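Long-range contacts in receptor-like protein kinase ANXUR1 (Arabidopsis thaliana, PDB 6FIG), which is a receptor-like protein kinase of plant reproduction whose extracellular part, a pair of tandem malectin-like domains, probably senses signals at the cell surface: residues G195-P199 and T210-D214; T226-S230 and E288-S292; I249-A253 and H285-F289. All coordinates share one frame; numbering follows the deposited sequence.

Contact 1. Residues G195-P199 and T210-D214; sequences GQDIP and TWYND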
loop_
_atom_site.group_PDB
_atom_site.type_symbol
_atom_site.label_atom_id
_atom_site.label_comp_id
_atom_site.label_asym_id
_atom_site.label_seq_id
_atom_site.Cartn_x
_atom_site.Cartn_y
_atom_site.Cartn_z
ATOM N N GLY A 195 17.795 14.728 -8.854
ATOM C CA GLY A 195 16.434 15.063 -8.444
ATOM C C GLY A 195 16.305 15.194 -6.949
ATOM O O GLY A 195 17.249 14.906 -6.207
ATOM N N GLN A 196 15.122 15.613 -6.522
ATOM C CA GLN A 196 14.830 15.800 -5.107
ATOM C C GLN A 196 14.619 14.449 -4.421
ATOM O O GLN A 196 14.321 13.446 -5.060
ATOM C CB GLN A 196 13.576 16.662 -4.922
ATOM C CG GLN A 196 13.732 18.091 -5.432
ATOM C CD GLN A 196 12.469 18.924 -5.272
ATOM O OE1 GLN A 196 11.907 19.417 -6.256
ATOM N NE2 GLN A 196 12.021 19.100 -4.030
ATOM N N ASP A 197 14.760 14.448 -3.096
ATOM C CA ASP A 197 14.417 13.274 -2.316
ATOM C C ASP A 197 13.019 12.782 -2.702
ATOM O O ASP A 197 12.070 13.575 -2.817
ATOM C CB ASP A 197 14.376 13.571 -0.811
ATOM C CG ASP A 197 15.741 13.899 -0.195
ATOM O OD1 ASP A 197 16.811 13.755 -0.829
ATOM O OD2 ASP A 197 15.724 14.326 0.992
ATOM N N ILE A 198 12.897 11.472 -2.868
ATOM C CA ILE A 198 11.615 10.818 -3.050
ATOM C C ILE A 198 11.299 10.090 -1.737
ATOM O O ILE A 198 12.017 9.141 -1.401
ATOM C CB ILE A 198 11.656 9.783 -4.188
ATOM C CG1 ILE A 198 12.076 10.436 -5.504
ATOM C CG2 ILE A 198 10.290 9.125 -4.347
ATOM C CD1 ILE A 198 12.308 9.452 -6.634
ATOM N N PRO A 199 10.231 10.507 -1.023
ATOM C CA PRO A 199 9.851 9.845 0.233
ATOM C C PRO A 199 9.273 8.466 -0.051
ATOM O O PRO A 199 8.795 8.202 -1.163
ATOM C CB PRO A 199 8.780 10.763 0.814
ATOM C CG PRO A 199 8.135 11.359 -0.391
ATOM C CD PRO A 199 9.224 11.515 -1.422
ATOM N N THR A 210 13.148 5.140 0.370
ATOM C CA THR A 210 13.446 6.545 0.199
ATOM C C THR A 210 14.585 6.672 -0.810
ATOM O O THR A 210 15.578 5.976 -0.703
ATOM C CB THR A 210 13.846 7.178 1.534
ATOM O OG1 THR A 210 12.769 6.986 2.453
ATOM C CG2 THR A 210 14.082 8.660 1.383
ATOM N N TRP A 211 14.429 7.565 -1.782
ATOM C CA TRP A 211 15.490 7.828 -2.778
ATOM C C TRP A 211 16.037 9.232 -2.502
ATOM O O TRP A 211 15.306 10.211 -2.584
ATOM C CB TRP A 211 14.956 7.707 -4.194
ATOM C CG TRP A 211 14.317 6.400 -4.525
ATOM C CD1 TRP A 211 13.086 5.938 -4.088
ATOM C CD2 TRP A 211 14.877 5.348 -5.324
ATOM N NE1 TRP A 211 12.854 4.683 -4.607
ATOM C CE2 TRP A 211 13.936 4.298 -5.360
ATOM C CE3 TRP A 211 16.077 5.210 -6.051
ATOM C CZ2 TRP A 211 14.165 3.125 -6.054
ATOM C CZ3 TRP A 211 16.286 4.056 -6.750
ATOM C CH2 TRP A 211 15.345 3.028 -6.752
ATOM N N TYR A 212 17.311 9.338 -2.161
ATOM C CA TYR A 212 17.873 10.611 -1.698
ATOM C C TYR A 212 18.595 11.351 -2.819
ATOM O O TYR A 212 19.211 10.730 -3.703
ATOM C CB TYR A 212 18.863 10.350 -0.581
ATOM C CG TYR A 212 18.239 9.740 0.652
ATOM C CD1 TYR A 212 17.719 10.545 1.642
ATOM C CD2 TYR A 212 18.168 8.355 0.808
ATOM C CE1 TYR A 212 17.147 9.983 2.788
ATOM C CE2 TYR A 212 17.607 7.784 1.944
ATOM C CZ TYR A 212 17.095 8.604 2.920
ATOM O OH TYR A 212 16.532 8.028 4.032
ATOM N N ASN A 213 18.564 12.670 -2.751
ATOM C CA ASN A 213 19.335 13.465 -3.693
ATOM C C ASN A 213 20.824 13.081 -3.625
ATOM O O ASN A 213 21.353 12.769 -2.552
ATOM C CB ASN A 213 19.137 14.952 -3.449
ATOM C CG ASN A 213 20.000 15.799 -4.367
ATOM O OD1 ASN A 213 21.038 16.278 -3.946
ATOM N ND2 ASN A 213 19.594 15.953 -5.627
ATOM N N ASP A 214 21.480 13.070 -4.794
ATOM C CA ASP A 214 22.863 12.592 -4.907
ATOM C C ASP A 214 23.950 13.624 -4.643
ATOM O O ASP A 214 25.111 13.258 -4.529
ATOM C CB ASP A 214 23.098 11.968 -6.281
ATOM C CG ASP A 214 23.111 12.994 -7.381
ATOM O OD1 ASP A 214 22.160 13.814 -7.431
ATOM O OD2 ASP A 214 24.078 13.001 -8.184
#
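Ile198 and Trp211 pair in a single antiparallel beta bridge, a hydrogen-bonded pair within the malectin-like fold, and the bridge draws the loop that follows strand 185-192 against the residues leading into the short strand 212-213. Ile198 N donates to Trp211 O at 2.7 Å, and Trp211 N returns the bond to Ile198 O. This is the tightly packed end. The two side chains run side by side in the same direction, Ile198 CB to Trp211 CB 3.9 Å, and the isoleucine CD1 also lies against the tryptophan CB. Both are buried, reaching Ile249 of helix 247-250, while the indole NE1 is held by Asp203.

The other flank turns to solvent, and polar bonds do the work there. Asp197 turns its CG beside its own backbone N (chi1 -68°), which brings OD1 toward residues 212-213, where Asp197 OD1 accepts from Asn213 N at 2.8 Å, nearly in line with its own C-O bond. The same Asp197 OD1 lies 3.4 Å from Tyr212 CA. Thr210 lays its CG2 over one face of the exposed Tyr212 ring, toward the rim.

Beyond the carboxylate, the contact returns to the protein interior at Gly195, close to a bound calcium ion. Asn213 holds its carboxamide anti to its backbone N (chi1 176°), while its OD1 takes the Ala215 backbone N-H. The carboxamide thus has both its oxygen and its nitrogen engaged, and Asn213 ND2 donates to Gly195 O at 2.6 Å, almost straight at 172° but from above the carbonyl plane.

Contact 2. Residues T226-S230 and E288-S292; sequences TLQAS and EFQLS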
loop_
_atom_site.group_PDB
_atom_site.type_symbol
_atom_site.label_atom_id
_atom_site.label_comp_id
_atom_site.label_asym_id
_atom_site.label_seq_id
_atom_site.Cartn_x
_atom_site.Cartn_y
_atom_site.Cartn_z
ATOM N N THR A 226 21.978 19.478 -13.723
ATOM C CA THR A 226 20.814 18.640 -13.488
ATOM C C THR A 226 19.751 18.925 -14.546
ATOM O O THR A 226 19.589 20.066 -15.008
ATOM C CB THR A 226 20.278 18.799 -12.049
ATOM O OG1 THR A 226 20.066 20.177 -11.764
ATOM C CG2 THR A 226 21.284 18.267 -11.055
ATOM N N LEU A 227 19.064 17.866 -14.959
ATOM C CA LEU A 227 18.077 17.894 -16.015
ATOM C C LEU A 227 16.752 17.381 -15.476
ATOM O O LEU A 227 16.720 16.495 -14.615
ATOM C CB LEU A 227 18.507 16.978 -17.171
ATOM C CG LEU A 227 19.904 17.188 -17.773
ATOM C CD1 LEU A 227 20.265 16.020 -18.683
ATOM C CD2 LEU A 227 19.976 18.509 -18.512
ATOM N N GLN A 228 15.658 17.911 -16.010
ATOM C CA GLN A 228 14.331 17.423 -15.681
ATOM C C GLN A 228 13.515 17.241 -16.948
ATOM O O GLN A 228 13.558 18.092 -17.867
ATOM C CB GLN A 228 13.635 18.406 -14.757
ATOM C CG GLN A 228 12.389 17.836 -14.112
ATOM C CD GLN A 228 11.938 18.686 -12.950
ATOM O OE1 GLN A 228 11.781 19.901 -13.086
ATOM N NE2 GLN A 228 11.744 18.057 -11.800
ATOM N N ALA A 229 12.763 16.149 -17.001
ATOM C CA ALA A 229 11.919 15.859 -18.145
ATOM C C ALA A 229 10.811 16.891 -18.197
ATOM O O ALA A 229 10.462 17.486 -17.180
ATOM C CB ALA A 229 11.331 14.474 -18.062
ATOM N N SER A 230 10.280 17.086 -19.396
ATOM C CA SER A 230 9.232 18.070 -19.619
ATOM C C SER A 230 7.984 17.674 -18.845
ATOM O O SER A 230 7.824 16.518 -18.433
ATOM C CB SER A 230 8.908 18.184 -21.110
ATOM O OG SER A 230 8.376 16.956 -21.582
ATOM N N GLU A 288 16.655 8.173 -21.042
ATOM C CA GLU A 288 16.946 9.320 -21.887
ATOM C C GLU A 288 15.656 10.071 -22.128
ATOM O O GLU A 288 14.749 9.540 -22.755
ATOM C CB GLU A 288 17.549 8.887 -23.228
ATOM C CG GLU A 288 17.875 10.046 -24.191
ATOM C CD GLU A 288 18.823 11.023 -23.565
ATOM O OE1 GLU A 288 19.976 10.622 -23.314
ATOM O OE2 GLU A 288 18.420 12.178 -23.295
ATOM N N PHE A 289 15.561 11.296 -21.628
ATOM C CA PHE A 289 14.352 12.102 -21.825
ATOM C C PHE A 289 14.560 13.392 -22.625
ATOM O O PHE A 289 13.617 14.161 -22.811
ATOM C CB PHE A 289 13.631 12.368 -20.492
ATOM C CG PHE A 289 14.479 13.022 -19.441
ATOM C CD1 PHE A 289 14.892 12.304 -18.318
ATOM C CD2 PHE A 289 14.842 14.368 -19.542
ATOM C CE1 PHE A 289 15.668 12.896 -17.339
ATOM C CE2 PHE A 289 15.626 14.961 -18.569
ATOM C CZ PHE A 289 16.029 14.229 -17.457
ATOM N N GLN A 290 15.766 13.609 -23.142
ATOM C CA GLN A 290 16.027 14.773 -24.012
ATOM C C GLN A 290 16.322 14.389 -25.447
ATOM O O GLN A 290 15.722 14.926 -26.379
ATOM C CB GLN A 290 17.166 15.587 -23.436
ATOM C CG GLN A 290 16.800 16.198 -22.098
ATOM C CD GLN A 290 17.777 17.259 -21.666
ATOM O OE1 GLN A 290 18.986 17.014 -21.602
ATOM N NE2 GLN A 290 17.261 18.439 -21.342
ATOM N N LEU A 291 17.270 13.491 -25.615
ATOM C CA LEU A 291 17.732 13.033 -26.919
ATOM C C LEU A 291 16.847 11.928 -27.435
ATOM O O LEU A 291 15.981 11.424 -26.713
ATOM C CB LEU A 291 19.184 12.559 -26.818
ATOM C CG LEU A 291 20.145 13.620 -26.280
ATOM C CD1 LEU A 291 21.485 12.998 -25.920
ATOM C CD2 LEU A 291 20.296 14.733 -27.308
ATOM N N SER A 292 17.034 11.562 -28.696
ATOM C CA SER A 292 16.134 10.594 -29.330
ATOM C C SER A 292 16.768 9.493 -30.150
ATOM O O SER A 292 16.058 8.576 -30.561
ATOM C CB SER A 292 15.100 11.325 -30.186
ATOM O OG SER A 292 15.733 11.986 -31.244
HETATM O O HOH W 1 14.253 17.902 -20.418
HETATM O O HOH W 2 11.747 15.840 -21.729
#
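Ala229 covers one face of the Phe289 ring in a CH-pi contact that joins the end of an edge strand of the malectin-like beta-sandwich to the loop leaving strand 278-287. The alanine CB stands 4.0 Å from the ring centroid, 24° off the normal, and Ala229 N lies over the same ring toward its rim. Leu227, further back on the strand, adds its CB against Phe289 CZ at 3.7 Å. The phenylalanine thus spans Leu227 on the strand and Ala229 just beyond it, with its CE2 passing the carbonyl carbon of Gln228 between them.

Next to the ring, the Gln290 side chain crosses that of Leu227 at about a right angle, and Gln290 OE1 comes within 3.3 Å of Leu227 CD1. The Gln290 chain is extended beyond CG (chi2 -167°), which carries the amide across to the leucine methyls. Two waters bridge the segments: one donates to Gln228 O and accepts from Gln290 NE2, the other donates to Phe289 O and accepts from Ser230 N. Polar contact between the segments is therefore indirect, through solvent.

Further out, the strand is set by its antiparallel neighbour, with Leu227 paired to Ala253 and Ala229 to Lys251 through backbone hydrogen bonds. Phe233 also touches the Phe289 side chain. The loop is shaped by Glu288, whose OE1 forms a salt bridge with Lys297 while its OE2 gathers two consecutive backbone amides. Gln290 N reaches the anti lone pair of Glu288 OE2 at 3.0 Å, and Leu291 N meets this oxygen from above the carboxylate plane at 2.9 Å, with an N-H...O angle of 174°.

Contact 3. Residues I249-A253 and H285-F289; sequences IYKTA and HFCEF. With CA (calcium ion), chain H.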
loop_
_atom_site.group_PDB
_atom_site.type_symbol
_atom_site.label_atom_id
_atom_site.label_comp_id
_atom_site.label_asym_id
_atom_site.label_seq_id
_atom_site.Cartn_x
_atom_site.Cartn_y
_atom_site.Cartn_z
ATOM N N ILE A 249 12.331 8.873 -10.481
ATOM C CA ILE A 249 13.768 8.656 -10.625
ATOM C C ILE A 249 14.185 8.928 -12.070
ATOM O O ILE A 249 15.183 9.636 -12.327
ATOM C CB ILE A 249 14.157 7.195 -10.259
ATOM C CG1 ILE A 249 13.980 6.982 -8.752
ATOM C CG2 ILE A 249 15.552 6.814 -10.752
ATOM C CD1 ILE A 249 14.917 7.788 -7.890
ATOM N N TYR A 250 13.416 8.376 -12.996
ATOM C CA TYR A 250 13.747 8.423 -14.422
ATOM C C TYR A 250 13.476 9.782 -15.057
ATOM O O TYR A 250 14.030 10.073 -16.119
ATOM C CB TYR A 250 13.025 7.280 -15.139
ATOM C CG TYR A 250 13.448 5.935 -14.615
ATOM C CD1 TYR A 250 14.748 5.483 -14.780
ATOM C CD2 TYR A 250 12.572 5.133 -13.899
ATOM C CE1 TYR A 250 15.149 4.261 -14.295
ATOM C CE2 TYR A 250 12.964 3.895 -13.413
ATOM C CZ TYR A 250 14.261 3.480 -13.571
ATOM O OH TYR A 250 14.672 2.261 -13.096
ATOM N N LYS A 251 12.678 10.630 -14.402
ATOM C CA LYS A 251 12.365 11.969 -14.936
ATOM C C LYS A 251 13.385 13.058 -14.582
ATOM O O LYS A 251 13.224 14.223 -14.992
ATOM C CB LYS A 251 10.961 12.413 -14.488
ATOM C CG LYS A 251 9.868 11.546 -15.069
ATOM C CD LYS A 251 8.486 11.903 -14.519
ATOM C CE LYS A 251 7.456 10.890 -15.002
ATOM N NZ LYS A 251 6.082 11.112 -14.436
ATOM N N THR A 252 14.413 12.713 -13.808
ATOM C CA THR A 252 15.506 13.624 -13.538
ATOM C C THR A 252 16.833 12.920 -13.735
ATOM O O THR A 252 16.950 11.714 -13.535
ATOM C CB THR A 252 15.477 14.195 -12.118
ATOM O OG1 THR A 252 15.477 13.111 -11.189
ATOM C CG2 THR A 252 14.245 15.096 -11.910
ATOM N N ALA A 253 17.854 13.703 -14.060
ATOM C CA ALA A 253 19.198 13.171 -14.230
ATOM C C ALA A 253 20.247 14.219 -13.899
ATOM O O ALA A 253 19.974 15.430 -13.879
ATOM C CB ALA A 253 19.386 12.668 -15.668
ATOM N N HIS A 285 20.696 3.507 -12.864
ATOM C CA HIS A 285 19.403 3.701 -13.492
ATOM C C HIS A 285 19.519 4.783 -14.571
ATOM O O HIS A 285 20.049 5.870 -14.302
ATOM C CB HIS A 285 18.374 4.156 -12.453
ATOM C CG HIS A 285 18.040 3.119 -11.433
ATOM N ND1 HIS A 285 16.999 2.231 -11.592
ATOM C CD2 HIS A 285 18.612 2.831 -10.248
ATOM C CE1 HIS A 285 16.941 1.447 -10.531
ATOM N NE2 HIS A 285 17.899 1.794 -9.696
ATOM N N PHE A 286 18.981 4.480 -15.748
ATOM C CA PHE A 286 19.054 5.408 -16.888
ATOM C C PHE A 286 17.712 5.587 -17.555
ATOM O O PHE A 286 16.934 4.651 -17.643
ATOM C CB PHE A 286 20.016 4.901 -17.953
ATOM C CG PHE A 286 21.421 4.709 -17.492
ATOM C CD1 PHE A 286 22.311 5.783 -17.417
ATOM C CD2 PHE A 286 21.911 3.420 -17.233
ATOM C CE1 PHE A 286 23.632 5.581 -17.053
ATOM C CE2 PHE A 286 23.223 3.228 -16.863
ATOM C CZ PHE A 286 24.095 4.300 -16.785
ATOM N N CYS A 287 17.467 6.778 -18.100
ATOM C CA CYS A 287 16.327 7.004 -18.963
ATOM C C CYS A 287 16.650 8.279 -19.728
ATOM O O CYS A 287 16.910 9.321 -19.118
ATOM C CB CYS A 287 15.023 7.165 -18.182
ATOM S SG CYS A 287 13.560 7.434 -19.220
ATOM N N GLU A 288 16.655 8.173 -21.042
ATOM C CA GLU A 288 16.946 9.320 -21.887
ATOM C C GLU A 288 15.656 10.071 -22.128
ATOM O O GLU A 288 14.749 9.540 -22.755
ATOM C CB GLU A 288 17.549 8.887 -23.228
ATOM C CG GLU A 288 17.875 10.046 -24.191
ATOM C CD GLU A 288 18.823 11.023 -23.565
ATOM O OE1 GLU A 288 19.976 10.622 -23.314
ATOM O OE2 GLU A 288 18.420 12.178 -23.295
ATOM N N PHE A 289 15.561 11.296 -21.628
ATOM C CA PHE A 289 14.352 12.102 -21.825
ATOM C C PHE A 289 14.560 13.392 -22.625
ATOM O O PHE A 289 13.617 14.161 -22.811
ATOM C CB PHE A 289 13.631 12.368 -20.492
ATOM C CG PHE A 289 14.479 13.022 -19.441
ATOM C CD1 PHE A 289 14.892 12.304 -18.318
ATOM C CD2 PHE A 289 14.842 14.368 -19.542
ATOM C CE1 PHE A 289 15.668 12.896 -17.339
ATOM C CE2 PHE A 289 15.626 14.961 -18.569
ATOM C CZ PHE A 289 16.029 14.229 -17.457
HETATM CA CA CA H . 16.834 11.090 -11.210
#
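Tyr250 and His285 share a buried hydrogen bond beside a calcium site of the malectin-like fold, where the turn joining helix 247-250 to strand 252-255 packs on strand 278-287 and the residues just after it. The polar link runs between Tyr250 OH and His285 ND1 at 2.8 Å, meeting the imidazole at its edge, near the ring plane. The other imidazole nitrogen, NE2, is bonded to Glu368, and these two partners together fix the rotation of the histidine ring. The aromatic planes stand at 60° to each other, an oblique pairing.

Van der Waals packing makes up the second group. Tyr250 CB rests on Cys287 CB at 3.6 Å, and the tyrosine ring then runs back along the strand past Phe286 O to the CB of His285. On its own segment, Ile249 CG2 sits over the centre of one ring face. At the other end, Phe289 meets backbone atoms of residues 250-253 with part of its edge and one face: Tyr250 O lies near the ring plane, 3.2 Å from Phe289 CD1, and Ala253 N is also in plane, while Lys251 O stands over one face. Ala253 CB completes this packing.

Metal coordination holds the turn between helix and strand. Ile249 O binds the calcium ion at 2.5 Å, and Asn192, Val193 and Asn365 complete the site. Thr252 grips the ion twice: its chi1 of 56° places OG1 between backbone N and carbonyl carbon, on the calcium side, with Thr252 OG1 and Thr252 O each 2.4 Å from the metal.

From the N terminus, contact 1 comes first: it closes a short loop between strands 185-192 and 212-213, complete before the others begin. The chain then passes through strand 225-228, which opens contact 2, and helix 247-250, which opens contact 3. Contacts 2 and 3 close on one shared stretch, at Glu288 and Phe289, with contact 3 opening later in the chain. They are also joined directly, since strands 225-228 and 252-255 are antiparallel neighbours. Gly195 of contact 1 packs against Thr252 of contact 3. Contacts 1 and 2 do not touch, and contact 3 bridges them beside the calcium ion.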